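Local atomic coordinates of SaTIE-TED (Staphylococcus aureus, PDB entry 6FX6), a protein that is of unknown function but, as the thioester domain of a wall-anchored bacterial surface protein, may attach covalently to a target through an internal thioester. Residues S82-I87 and K130-A135; I98-L103 and A126-S131; E136-F141 and L200-I205; K70-R75 and K224-L229; S164-I169 and A177-N182. All blocks are in the same frame, centred on the assembly; numbering follows the deposited sequence.

Interaction 1 (S82-I87 and K130-A135); sequences SHFGYI and KSVKEA
Phe84, near the end of helix 72-87, and Ser131, on the last turns of helix 121-134, bring the two backbones within 6.6 Å, CA to CA. This is helix-to-helix packing in the helical part of the thioester domain, and a single aromatic side chain fills most of it. With its CG anti to the carbonyl carbon (chi1 -67°), Phe84 carries its ring outward along the neighbouring helix. The small CB of Ser131 meets CB of Phe84 at 4.0 Å, and a residue of this size lets the backbones come so near. Its OG turns back to its own helix, where it makes a weak bond to Asp127 O, so the contact is made by carbon rather than by the hydroxyl. One turn further on, Ala135 presents a methyl to the far rim of the ring, and Val132 CG2 lies more loosely beside Phe84 CD2. Short apolar groups suit these places because the phenyl ring itself spans the gap. Helix 72-87 ends in a wider pi-type turn, in which Ser82 O accepts from both Tyr86 N and Ile87 N. The ring has a further neighbour in its own helix: His83 directs an edge at it, with CD2 of His83 sitting 3.6 Å above the plane and over the centre of one face of Phe84. The methyl CB of Ala135 is shared evenly by CE2 and CZ of Phe84, 4.0 Å from each.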
# COMPACT_ATOMS: atom_id res chain seq x y z
N SER A 82 -4.73 1.68 -0.50
CA SER A 82 -4.39 2.16 -1.83
C SER A 82 -3.48 1.14 -2.53
O SER A 82 -3.77 0.73 -3.66
CB SER A 82 -3.71 3.52 -1.75
OG SER A 82 -3.31 3.97 -3.04
N HIS A 83 -2.42 0.72 -1.85
CA HIS A 83 -1.43 -0.18 -2.45
C HIS A 83 -2.01 -1.54 -2.85
O HIS A 83 -2.00 -1.91 -4.03
CB HIS A 83 -0.24 -0.37 -1.51
CG HIS A 83 0.81 -1.28 -2.06
ND1 HIS A 83 1.72 -0.88 -3.02
CD2 HIS A 83 1.08 -2.58 -1.80
CE1 HIS A 83 2.52 -1.89 -3.31
NE2 HIS A 83 2.15 -2.94 -2.59
N PHE A 84 -2.50 -2.28 -1.86
CA PHE A 84 -3.00 -3.64 -2.08
C PHE A 84 -4.36 -3.67 -2.79
O PHE A 84 -4.65 -4.62 -3.52
CB PHE A 84 -3.07 -4.42 -0.77
CG PHE A 84 -1.72 -4.70 -0.18
CD1 PHE A 84 -0.89 -5.66 -0.75
CD2 PHE A 84 -1.28 -4.02 0.95
CE1 PHE A 84 0.36 -5.93 -0.21
CE2 PHE A 84 -0.03 -4.28 1.49
CZ PHE A 84 0.79 -5.24 0.91
N GLY A 85 -5.17 -2.64 -2.57
CA GLY A 85 -6.49 -2.54 -3.18
C GLY A 85 -6.45 -2.27 -4.67
O GLY A 85 -7.21 -2.88 -5.42
N TYR A 86 -5.58 -1.38 -5.11
CA TYR A 86 -5.57 -1.03 -6.53
C TYR A 86 -4.20 -1.04 -7.18
O TYR A 86 -4.01 -1.76 -8.16
CB TYR A 86 -6.29 0.31 -6.78
CG TYR A 86 -6.56 0.49 -8.24
CD1 TYR A 86 -7.60 -0.21 -8.86
CD2 TYR A 86 -5.74 1.29 -9.03
CE1 TYR A 86 -7.83 -0.09 -10.22
CE2 TYR A 86 -5.96 1.42 -10.40
CZ TYR A 86 -7.01 0.73 -10.98
OH TYR A 86 -7.24 0.85 -12.33
N ILE A 87 -3.24 -0.28 -6.66
CA ILE A 87 -1.99 -0.02 -7.40
C ILE A 87 -1.15 -1.26 -7.63
O ILE A 87 -0.63 -1.44 -8.74
CB ILE A 87 -1.19 1.13 -6.74
CG1 ILE A 87 -1.95 2.45 -6.93
CG2 ILE A 87 0.21 1.26 -7.33
CD1 ILE A 87 -2.03 3.30 -5.69
N LYS A 130 -8.05 -8.77 3.84
CA LYS A 130 -7.21 -9.97 3.98
C LYS A 130 -5.76 -9.71 3.58
O LYS A 130 -4.85 -10.17 4.25
CB LYS A 130 -7.79 -11.13 3.14
CG LYS A 130 -7.04 -12.45 3.25
CD LYS A 130 -7.62 -13.50 2.31
CE LYS A 130 -6.96 -14.86 2.52
NZ LYS A 130 -7.59 -15.92 1.68
N SER A 131 -5.56 -8.98 2.48
CA SER A 131 -4.22 -8.61 2.02
C SER A 131 -3.50 -7.67 3.01
O SER A 131 -2.30 -7.84 3.27
CB SER A 131 -4.26 -7.94 0.64
OG SER A 131 -4.53 -8.89 -0.37
N VAL A 132 -4.24 -6.70 3.55
CA VAL A 132 -3.72 -5.75 4.54
C VAL A 132 -3.38 -6.45 5.87
O VAL A 132 -2.33 -6.17 6.45
CB VAL A 132 -4.70 -4.58 4.77
CG1 VAL A 132 -4.27 -3.70 5.95
CG2 VAL A 132 -4.83 -3.75 3.50
N LYS A 133 -4.26 -7.33 6.33
CA LYS A 133 -4.02 -8.07 7.58
C LYS A 133 -2.81 -9.00 7.45
O LYS A 133 -1.99 -9.07 8.37
CB LYS A 133 -5.26 -8.88 7.99
CG LYS A 133 -5.19 -9.48 9.39
CD LYS A 133 -6.54 -10.04 9.79
CE LYS A 133 -6.48 -10.87 11.07
NZ LYS A 133 -6.19 -10.05 12.28
N GLU A 134 -2.70 -9.70 6.33
CA GLU A 134 -1.55 -10.59 6.06
C GLU A 134 -0.20 -9.87 6.02
O GLU A 134 0.82 -10.44 6.42
CB GLU A 134 -1.77 -11.39 4.76
CG GLU A 134 -2.77 -12.54 4.91
CD GLU A 134 -3.21 -13.17 3.59
OE1 GLU A 134 -2.98 -12.59 2.50
OE2 GLU A 134 -3.82 -14.26 3.64
N ALA A 135 -0.21 -8.62 5.55
CA ALA A 135 1.01 -7.78 5.50
C ALA A 135 1.60 -7.41 6.86
O ALA A 135 2.74 -6.96 6.92
CB ALA A 135 0.75 -6.52 4.68

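Interaction 2 (I98-L103 and A126-S131); sequences IATQML and ADILKS
Leu103 and Ile128 reach toward each other tip to tip between helices 94-107 and 121-134, whose segments cross at -66° with 11.1 Å between axes. Leu103 has CG anti to the backbone N (chi1 -175°), which extends CD2 to within 3.6 Å of Ile128 CG2. The beta-branched Ile128 works in two directions: while CG2 faces the leucine, the other branch runs out straight (chi2 171°) and brings CD1 across Thr100 at about a right angle, 3.8 Å from OG1. Leu129 sets out along the flank of the contact, but its extended end swings in, so that CD2 touches the same Leu103 methyl at 4.2 Å. Thr100 fits among aliphatic neighbours because its hydroxyl is occupied within its own helix, bonded to Gln96 O one turn back. Thr100 and Gln101 match the Thr-Gln pair typical of thioester domains. Gln101, which is modelled with an intact side-chain amide, bonds through OE1 to Cys47 N, consistent with the usual cysteine-glutamine thioester site lying on the other side of this helix. No hydrogen bond joins the two segments, so their attachment rests on the fit of branched hydrocarbon, and the one polar group at the junction is satisfied locally.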
# COMPACT_ATOMS: atom_id res chain seq x y z
N ILE A 98 -13.04 1.74 -7.74
CA ILE A 98 -14.19 2.25 -6.99
C ILE A 98 -14.26 1.61 -5.60
O ILE A 98 -14.44 2.31 -4.60
CB ILE A 98 -15.52 2.03 -7.75
CG1 ILE A 98 -15.58 2.99 -8.94
CG2 ILE A 98 -16.73 2.28 -6.85
CD1 ILE A 98 -16.70 2.70 -9.92
N ALA A 99 -14.10 0.28 -5.55
CA ALA A 99 -14.12 -0.45 -4.28
C ALA A 99 -13.03 0.05 -3.34
O ALA A 99 -13.27 0.25 -2.15
CB ALA A 99 -13.97 -1.94 -4.51
N THR A 100 -11.84 0.27 -3.89
CA THR A 100 -10.72 0.79 -3.11
C THR A 100 -11.02 2.19 -2.58
O THR A 100 -10.82 2.45 -1.39
CB THR A 100 -9.42 0.77 -3.94
OG1 THR A 100 -9.16 -0.56 -4.38
CG2 THR A 100 -8.23 1.25 -3.12
N GLN A 101 -11.51 3.07 -3.45
CA GLN A 101 -11.94 4.42 -3.04
C GLN A 101 -13.01 4.35 -1.95
O GLN A 101 -12.96 5.10 -0.99
CB GLN A 101 -12.48 5.21 -4.23
CG GLN A 101 -12.99 6.62 -3.91
CD GLN A 101 -11.90 7.56 -3.45
OE1 GLN A 101 -11.31 8.27 -4.27
NE2 GLN A 101 -11.62 7.56 -2.15
N MSE A 102 -13.97 3.44 -2.13
CA MSE A 102 -15.06 3.28 -1.17
C MSE A 102 -14.59 2.78 0.18
O MSE A 102 -15.13 3.18 1.21
CB MSE A 102 -16.14 2.34 -1.70
CG MSE A 102 -17.15 3.11 -2.55
SE MSE A 102 -18.25 1.82 -3.55
CE MSE A 102 -19.30 1.10 -2.04
N LEU A 103 -13.58 1.90 0.19
CA LEU A 103 -13.00 1.39 1.43
C LEU A 103 -12.18 2.46 2.16
O LEU A 103 -12.25 2.56 3.39
CB LEU A 103 -12.13 0.15 1.17
CG LEU A 103 -11.55 -0.56 2.41
CD1 LEU A 103 -12.62 -0.84 3.45
CD2 LEU A 103 -10.87 -1.85 1.98
N ALA A 126 -13.46 -7.54 1.22
CA ALA A 126 -12.93 -8.64 2.03
C ALA A 126 -11.53 -9.08 1.59
O ALA A 126 -10.65 -9.27 2.43
CB ALA A 126 -13.89 -9.84 2.01
N ASP A 127 -11.32 -9.22 0.28
CA ASP A 127 -10.01 -9.59 -0.27
C ASP A 127 -8.94 -8.53 0.02
O ASP A 127 -7.77 -8.87 0.21
CB ASP A 127 -10.08 -9.87 -1.78
CG ASP A 127 -8.97 -10.82 -2.26
OD1 ASP A 127 -8.98 -12.00 -1.83
OD2 ASP A 127 -8.11 -10.40 -3.06
N ILE A 128 -9.33 -7.25 0.05
CA ILE A 128 -8.41 -6.16 0.38
C ILE A 128 -8.01 -6.21 1.86
O ILE A 128 -6.82 -6.14 2.17
CB ILE A 128 -8.99 -4.76 0.04
CG1 ILE A 128 -9.13 -4.62 -1.47
CG2 ILE A 128 -8.11 -3.64 0.59
CD1 ILE A 128 -9.88 -3.38 -1.92
N LEU A 129 -8.99 -6.33 2.74
CA LEU A 129 -8.70 -6.44 4.18
C LEU A 129 -7.84 -7.65 4.54
O LEU A 129 -6.99 -7.56 5.43
CB LEU A 129 -10.01 -6.45 5.00
CG LEU A 129 -10.83 -5.15 4.96
CD1 LEU A 129 -12.12 -5.33 5.74
CD2 LEU A 129 -10.03 -3.97 5.49
N LYS A 130 -8.05 -8.77 3.84
CA LYS A 130 -7.21 -9.97 3.98
C LYS A 130 -5.76 -9.71 3.58
O LYS A 130 -4.85 -10.17 4.25
CB LYS A 130 -7.79 -11.13 3.14
CG LYS A 130 -7.04 -12.45 3.25
CD LYS A 130 -7.62 -13.50 2.31
CE LYS A 130 -6.96 -14.86 2.52
NZ LYS A 130 -7.59 -15.92 1.68
N SER A 131 -5.56 -8.98 2.48
CA SER A 131 -4.22 -8.61 2.02
C SER A 131 -3.50 -7.67 3.01
O SER A 131 -2.30 -7.84 3.27
CB SER A 131 -4.26 -7.94 0.64
OG SER A 131 -4.53 -8.89 -0.37

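Interaction 3 (E136-F141 and L200-I205); sequences EQRASF and LDRITI
Arg202 has CG anti to the carbonyl carbon (chi1 -71°) and then runs straight to NE, while Arg138 folds at chi2 (-71°); by these two routes both guanidinium groups arrive at the carbonyl oxygen of Gln137. Arg202 NH2 donates to Gln137 O at 2.8 Å with a moderately bent N-H...O angle of 136°, and Arg202 NE adds a weak second bond. Arg138 NH2 reaches Gln137 O at 3.1 Å, with the oxygen lying in the plane of its guanidinium. The two NH2 groups come from opposite faces of the carbonyl plane. Arginine suits both positions, having several N-H groups on a long chain: Arg138 NH2 also bonds Ala135 O, just before this segment. Further along, the contact turns apolar. The edge of the Phe141 ring, through CE1 and CZ, meets Leu200 CD1 at 4.0 Å, and one face of the ring is covered toward its rim by Ala139 CB. The irregular segment 136-141 is the connection from helix 121-134 to strand 145-149, and here it lies along the end of strand 195-201, so the contact ties the helical region to the mixed sheet. Arg138 NH2 and Arg202 NE are only 4.0 Å apart, a like-charge approach that the shared carbonyl probably eases; in turn, two cations would be expected to polarise Gln137 O.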
# COMPACT_ATOMS: atom_id res chain seq x y z
N GLU A 136 0.82 -7.56 7.94
CA GLU A 136 1.33 -7.41 9.31
C GLU A 136 2.18 -8.59 9.77
O GLU A 136 2.99 -8.45 10.68
CB GLU A 136 0.19 -7.22 10.31
CG GLU A 136 -0.66 -5.97 10.11
CD GLU A 136 -1.82 -5.86 11.10
OE1 GLU A 136 -2.02 -6.78 11.93
OE2 GLU A 136 -2.53 -4.83 11.06
N GLN A 137 2.00 -9.76 9.15
CA GLN A 137 2.70 -10.97 9.57
C GLN A 137 4.17 -10.92 9.17
O GLN A 137 4.51 -10.39 8.11
CB GLN A 137 2.04 -12.23 8.98
CG GLN A 137 0.56 -12.40 9.30
CD GLN A 137 0.25 -12.33 10.79
OE1 GLN A 137 1.00 -12.84 11.62
NE2 GLN A 137 -0.86 -11.69 11.14
N ARG A 138 5.02 -11.46 10.03
CA ARG A 138 6.46 -11.46 9.85
C ARG A 138 7.00 -12.88 9.94
O ARG A 138 6.39 -13.75 10.58
CB ARG A 138 7.13 -10.57 10.91
CG ARG A 138 6.74 -9.10 10.83
CD ARG A 138 7.35 -8.42 9.61
NE ARG A 138 6.97 -7.01 9.50
CZ ARG A 138 5.84 -6.54 8.96
NH1 ARG A 138 5.64 -5.23 8.92
NH2 ARG A 138 4.91 -7.35 8.47
N ALA A 139 8.13 -13.12 9.29
CA ALA A 139 8.82 -14.41 9.34
C ALA A 139 9.16 -14.83 10.77
O ALA A 139 9.29 -13.98 11.66
CB ALA A 139 10.08 -14.37 8.50
N SER A 140 9.30 -16.13 11.00
CA SER A 140 9.62 -16.66 12.33
C SER A 140 11.02 -16.25 12.81
O SER A 140 11.27 -16.19 14.01
CB SER A 140 9.49 -18.18 12.35
OG SER A 140 10.39 -18.78 11.42
N PHE A 141 11.92 -15.97 11.87
CA PHE A 141 13.27 -15.49 12.19
C PHE A 141 13.41 -13.95 12.21
O PHE A 141 14.52 -13.43 12.26
CB PHE A 141 14.32 -16.15 11.28
CG PHE A 141 14.02 -16.06 9.80
CD1 PHE A 141 14.12 -14.84 9.12
CD2 PHE A 141 13.65 -17.19 9.08
CE1 PHE A 141 13.84 -14.77 7.76
CE2 PHE A 141 13.37 -17.12 7.72
CZ PHE A 141 13.47 -15.90 7.06
N LEU A 200 13.68 -8.75 3.77
CA LEU A 200 12.72 -9.42 2.88
C LEU A 200 11.45 -8.56 2.78
O LEU A 200 10.54 -8.69 3.59
CB LEU A 200 12.38 -10.81 3.42
CG LEU A 200 13.58 -11.67 3.81
CD1 LEU A 200 13.08 -13.03 4.29
CD2 LEU A 200 14.57 -11.81 2.66
N ASP A 201 11.40 -7.70 1.76
CA ASP A 201 10.36 -6.68 1.63
C ASP A 201 9.06 -7.21 1.04
O ASP A 201 9.07 -7.93 0.04
CB ASP A 201 10.82 -5.53 0.73
CG ASP A 201 12.09 -4.87 1.21
OD1 ASP A 201 12.32 -4.79 2.44
OD2 ASP A 201 12.86 -4.41 0.35
N ARG A 202 7.94 -6.81 1.63
CA ARG A 202 6.62 -7.04 1.04
C ARG A 202 6.28 -5.99 -0.03
O ARG A 202 5.52 -6.29 -0.95
CB ARG A 202 5.54 -7.04 2.11
CG ARG A 202 5.57 -8.26 3.01
CD ARG A 202 4.63 -8.08 4.19
NE ARG A 202 4.54 -9.29 5.01
CZ ARG A 202 3.73 -10.33 4.78
NH1 ARG A 202 2.89 -10.35 3.74
NH2 ARG A 202 3.76 -11.37 5.61
N ILE A 203 6.81 -4.78 0.11
CA ILE A 203 6.54 -3.66 -0.80
C ILE A 203 7.85 -3.10 -1.36
O ILE A 203 8.75 -2.74 -0.60
CB ILE A 203 5.75 -2.54 -0.08
CG1 ILE A 203 4.40 -3.09 0.44
CG2 ILE A 203 5.52 -1.35 -1.01
CD1 ILE A 203 3.61 -2.12 1.30
N THR A 204 7.93 -2.98 -2.68
CA THR A 204 9.13 -2.48 -3.36
C THR A 204 8.89 -1.21 -4.19
O THR A 204 9.75 -0.84 -4.99
CB THR A 204 9.69 -3.57 -4.29
OG1 THR A 204 8.72 -3.89 -5.30
CG2 THR A 204 10.03 -4.83 -3.49
N ILE A 205 7.74 -0.56 -4.00
CA ILE A 205 7.45 0.77 -4.59
C ILE A 205 7.16 1.73 -3.44
O ILE A 205 6.08 2.32 -3.34
CB ILE A 205 6.30 0.74 -5.64
CG1 ILE A 205 5.09 -0.07 -5.14
CG2 ILE A 205 6.80 0.19 -6.97
CD1 ILE A 205 3.81 0.27 -5.88

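Interaction 4 (K70-R75 and K224-L229); sequences KDQALR and KPFDPL
NH1 of Arg75, whose backbone meets the edge of the Phe226 ring, is held by two main-chain carbonyls: it bonds Phe69 O and, in a short but weak bond with poor geometry, Lys70 O at 2.7 Å. Lys70 O lies in the guanidinium plane, while Gln72 CA lies above one face, toward its rim. Arginine thus folds back over the start of its own helix, its charge directed at carbonyls just before the first turn. Across the contact Phe226 does most of the touching. Its chi1 of 54° sets CG between the backbone N and the carbonyl carbon and turns the ring toward helix 72-87. Gln72, extended beyond CG, brings NE2 to 3.8 Å from Phe226 CE1, with the amide and ring planes 41° apart; no hydrogen bond forms. The long, flexible glutamine suits this surface position, where it can lie against an aromatic ring and keep a polar end. In the fold, segment 224-229 is the passage from strand 220-222 of the large antiparallel sheet to strand 231-238 of the mixed sheet, and it runs past the beginning of helix 72-87. Pro225 packs on Met80 and His83 further along that helix. Each segment is also shaped by an aspartate. Asp71 is the N-cap of the helix, its OD2 accepting from Leu74 N at 3.1 Å. Asp227 makes an Asx turn, in which OD1 receives Leu229 N at 3.0 Å from above the carboxylate plane, a nearly straight bond of 165°.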
# COMPACT_ATOMS: atom_id res chain seq x y z
N LYS A 70 -2.98 13.30 11.50
CA LYS A 70 -1.97 13.10 12.54
C LYS A 70 -1.74 11.62 12.86
O LYS A 70 -0.59 11.19 13.01
CB LYS A 70 -2.38 13.83 13.83
CG LYS A 70 -2.32 15.35 13.73
CD LYS A 70 -2.60 16.00 15.08
CE LYS A 70 -1.76 17.25 15.30
NZ LYS A 70 -1.83 17.71 16.72
N ASP A 71 -2.83 10.85 12.96
CA ASP A 71 -2.77 9.44 13.37
C ASP A 71 -2.02 8.57 12.35
O ASP A 71 -2.47 8.41 11.21
CB ASP A 71 -4.19 8.89 13.60
CG ASP A 71 -4.21 7.56 14.33
OD1 ASP A 71 -4.00 7.54 15.56
OD2 ASP A 71 -4.44 6.52 13.67
N GLN A 72 -0.89 8.01 12.77
CA GLN A 72 -0.01 7.24 11.88
C GLN A 72 -0.63 5.90 11.45
O GLN A 72 -0.44 5.48 10.31
CB GLN A 72 1.36 7.01 12.53
CG GLN A 72 2.38 6.32 11.62
CD GLN A 72 3.83 6.50 12.05
OE1 GLN A 72 4.13 6.91 13.18
NE2 GLN A 72 4.74 6.18 11.14
N ALA A 73 -1.35 5.24 12.36
CA ALA A 73 -2.05 3.99 12.03
C ALA A 73 -3.06 4.18 10.90
O ALA A 73 -3.20 3.31 10.04
CB ALA A 73 -2.72 3.41 13.26
N LEU A 74 -3.76 5.31 10.92
CA LEU A 74 -4.67 5.69 9.83
C LEU A 74 -3.89 5.95 8.53
O LEU A 74 -4.24 5.40 7.49
CB LEU A 74 -5.50 6.92 10.21
CG LEU A 74 -6.49 7.48 9.18
CD1 LEU A 74 -7.45 6.41 8.69
CD2 LEU A 74 -7.26 8.66 9.77
N ARG A 75 -2.84 6.77 8.61
CA ARG A 75 -1.98 7.05 7.45
C ARG A 75 -1.43 5.76 6.84
O ARG A 75 -1.43 5.60 5.62
CB ARG A 75 -0.80 7.95 7.81
CG ARG A 75 -1.13 9.43 7.94
CD ARG A 75 0.11 10.29 7.75
NE ARG A 75 1.26 9.82 8.54
CZ ARG A 75 1.43 10.01 9.85
NH1 ARG A 75 0.55 10.69 10.58
NH2 ARG A 75 2.52 9.52 10.44
N LYS A 224 1.16 6.77 -1.19
CA LYS A 224 2.31 5.90 -1.34
C LYS A 224 2.65 5.24 -0.01
O LYS A 224 2.69 5.91 1.02
CB LYS A 224 3.53 6.67 -1.83
CG LYS A 224 3.35 7.37 -3.17
CD LYS A 224 4.68 7.93 -3.65
CE LYS A 224 4.52 8.71 -4.93
NZ LYS A 224 5.84 9.22 -5.38
N PRO A 225 2.91 3.92 -0.02
CA PRO A 225 3.35 3.27 1.21
C PRO A 225 4.79 3.68 1.54
O PRO A 225 5.63 3.73 0.65
CB PRO A 225 3.24 1.77 0.89
CG PRO A 225 3.32 1.68 -0.59
CD PRO A 225 2.84 2.98 -1.16
N PHE A 226 5.04 3.98 2.81
CA PHE A 226 6.34 4.53 3.25
C PHE A 226 7.19 3.51 4.01
O PHE A 226 8.27 3.86 4.48
CB PHE A 226 6.15 5.81 4.08
CG PHE A 226 5.22 5.65 5.26
CD1 PHE A 226 5.68 5.12 6.46
CD2 PHE A 226 3.89 6.04 5.16
CE1 PHE A 226 4.83 4.97 7.54
CE2 PHE A 226 3.02 5.90 6.24
CZ PHE A 226 3.50 5.36 7.44
N ASP A 227 6.71 2.27 4.10
CA ASP A 227 7.37 1.21 4.85
C ASP A 227 7.42 -0.02 3.95
O ASP A 227 6.37 -0.45 3.46
CB ASP A 227 6.57 0.92 6.12
CG ASP A 227 7.35 0.09 7.15
OD1 ASP A 227 8.28 -0.65 6.79
OD2 ASP A 227 6.99 0.19 8.35
N PRO A 228 8.61 -0.61 3.72
CA PRO A 228 8.63 -1.85 2.95
C PRO A 228 8.05 -3.09 3.66
O PRO A 228 7.88 -4.13 3.02
CB PRO A 228 10.12 -2.05 2.63
CG PRO A 228 10.85 -1.28 3.67
CD PRO A 228 9.97 -0.13 4.04
N LEU A 229 7.76 -2.98 4.96
CA LEU A 229 7.14 -4.06 5.73
C LEU A 229 7.97 -5.34 5.65
O LEU A 229 7.45 -6.42 5.34
CB LEU A 229 5.70 -4.31 5.27
CG LEU A 229 4.77 -3.10 5.22
CD1 LEU A 229 3.42 -3.52 4.68
CD2 LEU A 229 4.62 -2.44 6.59

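Interaction 5 (S164-I169 and A177-N182); sequences SNVKGI and AKIEGN
Val166 and Ile169 pack against Ile179 and Ala177 in the manner of a beta sandwich, with apolar side chains filling the space between strand 168-170, at one edge of the mixed sheet, and strand 175-180, at one edge of the three-stranded sheet. The terminal methyl of Ile179 is the meeting point. Its CD1 comes 3.5 Å from Val166 CG1 and 4.0 Å from Ile169 CD1; the Ile179 side chain as a whole runs aslant to both. Val166 has CG1 anti to the backbone N (chi1 173°), which puts the methyls astride that isoleucine tip. Ile169 uses both branches: CG2 faces Ala177 CB at 4.0 Å, and CD1 comes within 3.7 Å of Ala177 O. Branched residues fill the gap between the sheets, whereas the small alanine leaves room for the isoleucine beside it. Lys178, in between, points away from the facing segment, as alternation along a strand requires. Within the same layer, Leu200 and Ile198 of the neighbouring strand 195-201 flank Val166 and Ile169. Lys167 and Gly168 both face Asp201, forming a classic beta bulge where segment 164-169 enters the sheet. On the other side, Gly181 has a positive phi (65°) that suits glycine, at the turn leading to strand 183-188. Beyond it, a water bridges the segments, accepting from Ser164 N at 2.9 Å and donating to Asn182 OD1 at 2.6 Å.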
# COMPACT_ATOMS: atom_id res chain seq x y z
N SER A 164 6.31 -16.50 0.59
CA SER A 164 5.64 -16.31 -0.71
C SER A 164 5.11 -14.88 -0.98
O SER A 164 4.84 -14.55 -2.13
CB SER A 164 4.48 -17.31 -0.87
OG SER A 164 3.35 -16.92 -0.11
N ASN A 165 4.97 -14.06 0.06
CA ASN A 165 4.58 -12.64 -0.08
C ASN A 165 5.76 -11.67 -0.33
O ASN A 165 5.54 -10.47 -0.52
CB ASN A 165 3.84 -12.17 1.18
CG ASN A 165 2.60 -12.99 1.48
OD1 ASN A 165 1.60 -12.92 0.76
ND2 ASN A 165 2.65 -13.76 2.57
N VAL A 166 6.99 -12.18 -0.32
CA VAL A 166 8.19 -11.34 -0.46
C VAL A 166 8.37 -10.89 -1.92
O VAL A 166 8.44 -11.72 -2.83
CB VAL A 166 9.46 -12.09 0.02
CG1 VAL A 166 10.73 -11.30 -0.28
CG2 VAL A 166 9.35 -12.39 1.51
N LYS A 167 8.43 -9.58 -2.12
CA LYS A 167 8.57 -8.98 -3.45
C LYS A 167 9.97 -8.45 -3.75
O LYS A 167 10.27 -8.12 -4.89
CB LYS A 167 7.56 -7.84 -3.62
CG LYS A 167 6.10 -8.24 -3.44
CD LYS A 167 5.64 -9.28 -4.46
CE LYS A 167 4.16 -9.60 -4.29
NZ LYS A 167 3.74 -10.75 -5.13
N GLY A 168 10.82 -8.37 -2.73
CA GLY A 168 12.19 -7.89 -2.93
C GLY A 168 13.08 -8.27 -1.77
O GLY A 168 12.60 -8.48 -0.65
N ILE A 169 14.38 -8.35 -2.05
CA ILE A 169 15.39 -8.75 -1.08
C ILE A 169 16.53 -7.74 -1.14
O ILE A 169 17.07 -7.51 -2.22
CB ILE A 169 15.94 -10.17 -1.36
CG1 ILE A 169 14.80 -11.20 -1.45
CG2 ILE A 169 16.93 -10.59 -0.26
CD1 ILE A 169 15.23 -12.60 -1.83
N ALA A 177 21.37 -13.94 -1.12
CA ALA A 177 20.17 -14.38 -0.44
C ALA A 177 19.07 -14.66 -1.45
O ALA A 177 18.70 -13.77 -2.21
CB ALA A 177 19.71 -13.32 0.55
N LYS A 178 18.57 -15.90 -1.44
CA LYS A 178 17.47 -16.32 -2.31
C LYS A 178 16.40 -17.03 -1.49
O LYS A 178 16.69 -17.64 -0.45
CB LYS A 178 17.99 -17.26 -3.41
CG LYS A 178 16.97 -17.56 -4.50
CD LYS A 178 17.50 -18.44 -5.62
CE LYS A 178 16.38 -18.78 -6.59
NZ LYS A 178 16.85 -19.57 -7.76
N ILE A 179 15.15 -16.95 -1.97
CA ILE A 179 14.01 -17.65 -1.37
C ILE A 179 13.64 -18.88 -2.23
O ILE A 179 13.63 -18.82 -3.46
CB ILE A 179 12.82 -16.68 -1.18
CG1 ILE A 179 13.14 -15.70 -0.04
CG2 ILE A 179 11.52 -17.43 -0.86
CD1 ILE A 179 12.25 -14.48 0.03
N GLU A 180 13.35 -19.99 -1.55
CA GLU A 180 12.84 -21.20 -2.19
C GLU A 180 11.77 -21.78 -1.26
O GLU A 180 12.08 -22.36 -0.22
CB GLU A 180 13.99 -22.19 -2.44
CG GLU A 180 13.72 -23.22 -3.52
CD GLU A 180 14.92 -24.12 -3.82
OE1 GLU A 180 14.78 -25.02 -4.67
OE2 GLU A 180 16.01 -23.93 -3.23
N GLY A 181 10.50 -21.57 -1.61
CA GLY A 181 9.37 -21.97 -0.76
C GLY A 181 9.36 -21.18 0.55
O GLY A 181 9.24 -19.95 0.54
N ASN A 182 9.50 -21.89 1.67
CA ASN A 182 9.62 -21.25 2.99
C ASN A 182 11.05 -21.25 3.54
O ASN A 182 11.25 -21.04 4.74
CB ASN A 182 8.64 -21.90 3.98
CG ASN A 182 7.25 -21.32 3.88
OD1 ASN A 182 7.09 -20.10 3.75
ND2 ASN A 182 6.23 -22.17 3.94
O HOH W 1 5.39 -18.80 2.19

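Interactions 1 and 2, with centres about 8 Å apart, use overlapping stretches of helix 121-134, sharing Lys130 and Ser131, and this helix thereby receives both helix 72-87 and helix 94-107. Interaction 4 sits at the other end of helix 72-87, and its two segments enclose all the others along the chain. Interaction 3 follows where helix 121-134 gives way to the loop, and within its span lies interaction 5; their centres are about 9 Å apart and neighbouring strands 168-170 and 195-201 join them. Interactions 2 and 5 are farthest apart, about 25 Å between centres. Interactions 3 and 4 meet where Pro228 faces Arg202 and Ile203, so the two connections that lead into the mixed sheet, one from helix 121-134 and one from strand 220-222, lie against each other.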